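Local coordinates for PHB depolymerase (PDB 2D81), which hydrolyses the ester bonds of polyhydroxybutyrate, a microbial storage polyester, as a circularly permuted alpha/beta hydrolase, at residues K75-G79 with N80-S84; A167-K170 with W171-S175; A305-G308 with Q309-I313. All coordinates share one frame; numbering follows the deposited sequence.

In the fold
Followed from the N terminus, the three contacts come in series, none nesting in or crossing another, and each joins neighbours on one continuous piece of chain. Interaction 1 closes the turn that ends helix 68-77 and sends the chain into the loop before strand 92-98. Interaction 2 is the last turns of helix 164-173, packed on strands 92-98, 221-227 and 256-260. Interaction 3 lies within helix 301-314, set against strands 221-227 and 256-260 and helix 20-31. Interactions 2 and 3 thus share two strands of the eight-stranded sheet, with centres about 22 Å apart; interaction 1 lies farther out, its centre about 21 Å from the centre of the chain.

Interaction 1 of 3, residues K75-G79 with N80-S84; sequences KSWSG and NQIAS
A local turn contact, in which W77 and Q81 meet four residues apart, sits at the surface where helix 68-77 gives way to the loop before strand 92-98. The evidence starts at W77 O, which accepts N80 N at 2.9 Å across a type II beta turn from W77 to N80, and more weakly I82 N at 3.3 Å. G79 N returns a bond to I82 O at 2.8 Å, bent to 134° at the hydrogen, and S78 and I82 form a single beta bridge. G79 takes a positive phi (92°), a conformation that glycine allows. The bent Q81 chain crosses the W77 indole at about a right angle, its amide turned 48° from the ring plane and OE1 3.4 Å from W77 CD1. A water donates to Q81 OE1 at 2.8 Å. On the inner side, toward helix 20-31, W77 CB packs on I82 CG1 at 3.9 Å, and I82 continues onto V30 and A31 of that helix. S78 OG is hydrogen-bonded to V85 N and lies 3.3 Å from S84 CA. Glycine at the third position, with positive phi, is characteristic of a type II beta turn, here placed directly after helix 68-77.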
# COMPACT_ATOMS: atom_id res chain seq x y z
N LYS A 75 13.63 -6.56 -14.97
CA LYS A 75 14.33 -7.72 -15.51
C LYS A 75 15.79 -7.73 -15.07
O LYS A 75 16.31 -8.76 -14.67
CB LYS A 75 14.26 -7.73 -17.04
CG LYS A 75 12.86 -7.95 -17.58
CD LYS A 75 12.83 -7.94 -19.09
CE LYS A 75 11.41 -8.11 -19.62
NZ LYS A 75 11.36 -8.02 -21.10
N SER A 76 16.44 -6.57 -15.14
CA SER A 76 17.86 -6.48 -14.85
C SER A 76 18.17 -6.70 -13.37
O SER A 76 19.17 -7.34 -13.04
CB SER A 76 18.40 -5.11 -15.29
OG SER A 76 18.21 -4.92 -16.68
N TRP A 77 17.31 -6.19 -12.50
CA TRP A 77 17.57 -6.25 -11.06
C TRP A 77 17.10 -7.55 -10.42
O TRP A 77 17.39 -7.82 -9.25
CB TRP A 77 16.89 -5.08 -10.34
CG TRP A 77 17.33 -3.72 -10.82
CD1 TRP A 77 18.50 -3.41 -11.45
CD2 TRP A 77 16.61 -2.49 -10.68
NE1 TRP A 77 18.55 -2.06 -11.72
CE2 TRP A 77 17.41 -1.47 -11.26
CE3 TRP A 77 15.37 -2.15 -10.13
CZ2 TRP A 77 17.00 -0.13 -11.29
CZ3 TRP A 77 14.96 -0.81 -10.17
CH2 TRP A 77 15.78 0.18 -10.74
N SER A 78 16.37 -8.37 -11.18
CA SER A 78 15.77 -9.58 -10.63
C SER A 78 16.80 -10.47 -9.95
O SER A 78 17.77 -10.90 -10.57
CB SER A 78 15.06 -10.37 -11.74
OG SER A 78 14.48 -11.55 -11.22
N GLY A 79 16.58 -10.75 -8.67
CA GLY A 79 17.47 -11.64 -7.94
C GLY A 79 18.61 -10.93 -7.24
O GLY A 79 19.36 -11.55 -6.49
N ASN A 80 18.73 -9.63 -7.48
CA ASN A 80 19.75 -8.83 -6.82
C ASN A 80 19.15 -7.64 -6.08
O ASN A 80 18.91 -7.72 -4.88
CB ASN A 80 20.80 -8.35 -7.84
CG ASN A 80 21.73 -9.47 -8.27
OD1 ASN A 80 22.42 -10.07 -7.44
ND2 ASN A 80 21.75 -9.76 -9.57
N GLN A 81 18.90 -6.54 -6.79
CA GLN A 81 18.32 -5.36 -6.16
C GLN A 81 16.85 -5.54 -5.81
O GLN A 81 16.30 -4.79 -5.00
CB GLN A 81 18.48 -4.12 -7.05
CG GLN A 81 19.93 -3.73 -7.29
CD GLN A 81 20.43 -4.16 -8.65
OE1 GLN A 81 20.15 -5.27 -9.11
NE2 GLN A 81 21.18 -3.29 -9.31
N ILE A 82 16.20 -6.52 -6.43
CA ILE A 82 14.85 -6.91 -6.04
C ILE A 82 14.75 -8.43 -6.03
O ILE A 82 15.59 -9.12 -6.61
CB ILE A 82 13.78 -6.35 -7.00
CG1 ILE A 82 14.00 -6.90 -8.42
CG2 ILE A 82 13.82 -4.83 -7.01
CD1 ILE A 82 12.93 -6.48 -9.41
N ALA A 83 13.72 -8.96 -5.36
CA ALA A 83 13.48 -10.39 -5.37
C ALA A 83 13.19 -10.85 -6.79
O ALA A 83 12.72 -10.06 -7.62
CB ALA A 83 12.31 -10.73 -4.45
N SER A 84 13.45 -12.12 -7.08
CA SER A 84 13.23 -12.66 -8.42
C SER A 84 11.84 -12.33 -8.93
O SER A 84 10.84 -12.58 -8.26
CB SER A 84 13.42 -14.18 -8.42
OG SER A 84 13.10 -14.72 -9.69
O HOH W 1 21.68 -6.75 -10.95
O HOH W 2 15.93 -13.89 -11.19

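Interaction 2 of 3, residues A167-K170 with W171-S175; sequences AALK and WIYGS
The C-terminal turns of helix 164-173, a helix packed on the central sheet of the alpha/beta hydrolase fold, bring A167, A168, L169 and K170 against the residues four places on. W171 N, I172 N and Y173 N each donate to the carbonyl four residues back, A167 O, A168 O and L169 O respectively, with N-H...O angles no lower than 149°. The ladder frays at its end: G174 N to K170 O, at 2.8 Å, is weak, its hydrogen angle only 124°. G174 is the first residue to leave helical geometry, and it does so with positive phi. Side chains lean on the same carbonyls. I172 CG1 lies 3.1 Å from A168 O, placed there by a chi1 of -65° that sets it beside the backbone N, while W171 CB sits 3.3 Å from A167 O. L169 O reaches the Y173 ring at its edge and in its plane, 3.4 Å from CD1. Alongside, L169 CD2 meets Y173 CE1 at 4.3 Å, a loose apolar touch on a pair that both rest on M256 of strand 256-260. The phenol runs on to S14 OG and S12 O, whereas the W171 indole swings to another side, where NE1 bonds N124 O and the ring makes a cation-pi contact with K92. N124 and K92 also border the glycan. L169 O is therefore met by an N-H and an aromatic edge at once, consistent with the partial positive charge of ring hydrogens, and the polar ends of both aromatics find their partners beyond the helix.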
# COMPACT_ATOMS: atom_id res chain seq x y z
N ALA A 167 -12.84 -5.60 -1.80
CA ALA A 167 -12.49 -6.12 -3.11
C ALA A 167 -11.03 -6.55 -3.14
O ALA A 167 -10.70 -7.64 -3.62
CB ALA A 167 -12.74 -5.06 -4.18
N ALA A 168 -10.15 -5.70 -2.62
CA ALA A 168 -8.72 -6.00 -2.61
C ALA A 168 -8.41 -7.23 -1.76
O ALA A 168 -7.68 -8.12 -2.20
CB ALA A 168 -7.94 -4.79 -2.09
N LEU A 169 -8.95 -7.28 -0.55
CA LEU A 169 -8.66 -8.39 0.35
C LEU A 169 -9.24 -9.71 -0.14
O LEU A 169 -8.59 -10.76 -0.05
CB LEU A 169 -9.19 -8.09 1.76
CG LEU A 169 -8.49 -6.96 2.51
CD1 LEU A 169 -9.18 -6.73 3.85
CD2 LEU A 169 -7.01 -7.30 2.71
N LYS A 170 -10.45 -9.67 -0.68
CA LYS A 170 -11.04 -10.87 -1.26
C LYS A 170 -10.28 -11.34 -2.49
O LYS A 170 -10.14 -12.54 -2.70
CB LYS A 170 -12.52 -10.63 -1.60
CG LYS A 170 -13.42 -10.60 -0.37
CD LYS A 170 -14.90 -10.53 -0.74
CE LYS A 170 -15.26 -9.20 -1.38
NZ LYS A 170 -16.71 -9.16 -1.74
N TRP A 171 -9.77 -10.41 -3.29
CA TRP A 171 -9.00 -10.83 -4.45
C TRP A 171 -7.69 -11.47 -4.03
O TRP A 171 -7.30 -12.51 -4.57
CB TRP A 171 -8.70 -9.66 -5.39
CG TRP A 171 -8.04 -10.15 -6.64
CD1 TRP A 171 -6.72 -10.05 -6.96
CD2 TRP A 171 -8.66 -10.91 -7.67
NE1 TRP A 171 -6.47 -10.72 -8.15
CE2 TRP A 171 -7.65 -11.25 -8.60
CE3 TRP A 171 -9.97 -11.34 -7.91
CZ2 TRP A 171 -7.91 -12.01 -9.75
CZ3 TRP A 171 -10.23 -12.09 -9.05
CH2 TRP A 171 -9.20 -12.42 -9.96
N ILE A 172 -7.02 -10.86 -3.07
CA ILE A 172 -5.71 -11.34 -2.63
C ILE A 172 -5.82 -12.68 -1.90
O ILE A 172 -5.03 -13.59 -2.16
CB ILE A 172 -5.03 -10.30 -1.72
CG1 ILE A 172 -4.72 -9.04 -2.53
CG2 ILE A 172 -3.75 -10.88 -1.12
CD1 ILE A 172 -4.18 -7.88 -1.72
N TYR A 173 -6.80 -12.81 -1.01
CA TYR A 173 -6.91 -14.00 -0.18
C TYR A 173 -7.93 -15.03 -0.66
O TYR A 173 -7.99 -16.14 -0.13
CB TYR A 173 -7.22 -13.61 1.27
CG TYR A 173 -6.06 -12.94 1.95
CD1 TYR A 173 -5.91 -11.55 1.93
CD2 TYR A 173 -5.06 -13.70 2.57
CE1 TYR A 173 -4.80 -10.94 2.51
CE2 TYR A 173 -3.95 -13.10 3.14
CZ TYR A 173 -3.82 -11.72 3.10
OH TYR A 173 -2.72 -11.13 3.65
N GLY A 174 -8.71 -14.66 -1.67
CA GLY A 174 -9.74 -15.56 -2.17
C GLY A 174 -11.00 -15.44 -1.34
O GLY A 174 -11.45 -14.33 -1.05
N SER A 175 -11.57 -16.57 -0.96
CA SER A 175 -12.74 -16.54 -0.10
C SER A 175 -12.40 -15.80 1.19
O SER A 175 -11.27 -15.88 1.68
CB SER A 175 -13.20 -17.97 0.23
OG SER A 175 -12.12 -18.75 0.74

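Interaction 3 of 3, residues A305-G308 with Q309-I313; sequences AIVG and QVKQI
V307 and K311, one turn apart on helix 301-314, run side by side and point the same way, with V307 CG1 3.6 Å from K311 CE. Only carbon makes this touch. The first torsion of K311 sets CG beside the backbone N, 2.9 Å from V307 O; the bend at chi2 (-83°) then carries CE onto V307 CG1, so that the methylene chain lies along the valine. CG and CE are thus both close to V307, which is itself buried against Y32 and L28. The loose, solvent side is confined to the end of K311 beyond CE, where the exposed lysine leads away from the preceding turn.

The sheet side is buried: V310 CG2 lies 3.3 Å from I306 O, and its side chain packs on L223 and V225 of strand 221-227, while I306 reaches L227 of the same strand and L28 of helix 20-31. This is the helix-on-sheet packing of the alpha/beta hydrolase fold, one helix covering strands 221-227 and 256-260. Q309 is buried too: its CG stands 3.3 Å from A305 O, and the chain then extends to put NE2 on Y197 O, a hydrogen bond that gives this buried amide nitrogen a partner, with L259 against the side chain.

The backbone bonds, each from an N-H to the carbonyl four residues back, form a regular ladder. Q309 N to A305 O (2.9 Å), V310 N to I306 O (3.0 Å) and K311 N to V307 O (2.8 Å) are bent only to 157-159°, and Q312 N to G308 O is longer at 3.1 Å. Q312, partly exposed, bends at chi2 and gives its NE2 to L3 O of the N-terminal segment.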
# COMPACT_ATOMS: atom_id res chain seq x y z
N ALA A 305 12.00 -0.49 6.58
CA ALA A 305 11.32 -0.28 7.86
C ALA A 305 10.01 -1.06 7.90
O ALA A 305 9.71 -1.75 8.87
CB ALA A 305 11.05 1.20 8.06
N ILE A 306 9.23 -0.95 6.83
CA ILE A 306 7.97 -1.68 6.73
C ILE A 306 8.20 -3.18 6.76
O ILE A 306 7.49 -3.91 7.46
CB ILE A 306 7.21 -1.28 5.44
CG1 ILE A 306 6.86 0.21 5.49
CG2 ILE A 306 5.94 -2.12 5.29
CD1 ILE A 306 6.28 0.76 4.19
N VAL A 307 9.19 -3.66 6.01
CA VAL A 307 9.52 -5.07 6.02
C VAL A 307 9.99 -5.52 7.40
O VAL A 307 9.71 -6.64 7.83
CB VAL A 307 10.63 -5.39 4.98
CG1 VAL A 307 11.09 -6.84 5.13
CG2 VAL A 307 10.09 -5.17 3.57
N GLY A 308 10.70 -4.64 8.10
CA GLY A 308 11.15 -4.96 9.44
C GLY A 308 9.99 -5.12 10.40
O GLY A 308 10.00 -6.00 11.26
N GLN A 309 8.99 -4.26 10.24
CA GLN A 309 7.75 -4.38 11.00
C GLN A 309 7.08 -5.71 10.71
O GLN A 309 6.65 -6.41 11.62
CB GLN A 309 6.81 -3.23 10.63
CG GLN A 309 7.29 -1.86 11.12
CD GLN A 309 6.41 -0.73 10.63
OE1 GLN A 309 5.25 -0.94 10.30
NE2 GLN A 309 6.96 0.48 10.60
N VAL A 310 7.00 -6.07 9.43
CA VAL A 310 6.37 -7.32 9.03
C VAL A 310 7.10 -8.51 9.63
O VAL A 310 6.48 -9.43 10.16
CB VAL A 310 6.34 -7.46 7.50
CG1 VAL A 310 5.94 -8.87 7.10
CG2 VAL A 310 5.38 -6.44 6.91
N LYS A 311 8.43 -8.49 9.54
CA LYS A 311 9.24 -9.60 10.03
C LYS A 311 8.99 -9.83 11.52
O LYS A 311 8.96 -10.97 11.99
CB LYS A 311 10.72 -9.32 9.80
CG LYS A 311 11.13 -9.12 8.35
CD LYS A 311 11.37 -10.43 7.63
CE LYS A 311 11.95 -10.18 6.24
NZ LYS A 311 12.34 -11.43 5.54
N GLN A 312 8.84 -8.73 12.26
CA GLN A 312 8.59 -8.82 13.70
C GLN A 312 7.24 -9.47 13.97
O GLN A 312 7.13 -10.37 14.80
CB GLN A 312 8.64 -7.42 14.32
CG GLN A 312 8.20 -7.34 15.78
CD GLN A 312 8.98 -8.26 16.70
OE1 GLN A 312 10.06 -8.74 16.35
NE2 GLN A 312 8.45 -8.50 17.89
N ILE A 313 6.21 -9.01 13.27
CA ILE A 313 4.86 -9.53 13.47
C ILE A 313 4.76 -11.03 13.17
O ILE A 313 4.10 -11.76 13.90
CB ILE A 313 3.84 -8.77 12.61
CG1 ILE A 313 3.70 -7.33 13.13
CG2 ILE A 313 2.49 -9.49 12.62
CD1 ILE A 313 2.92 -6.41 12.22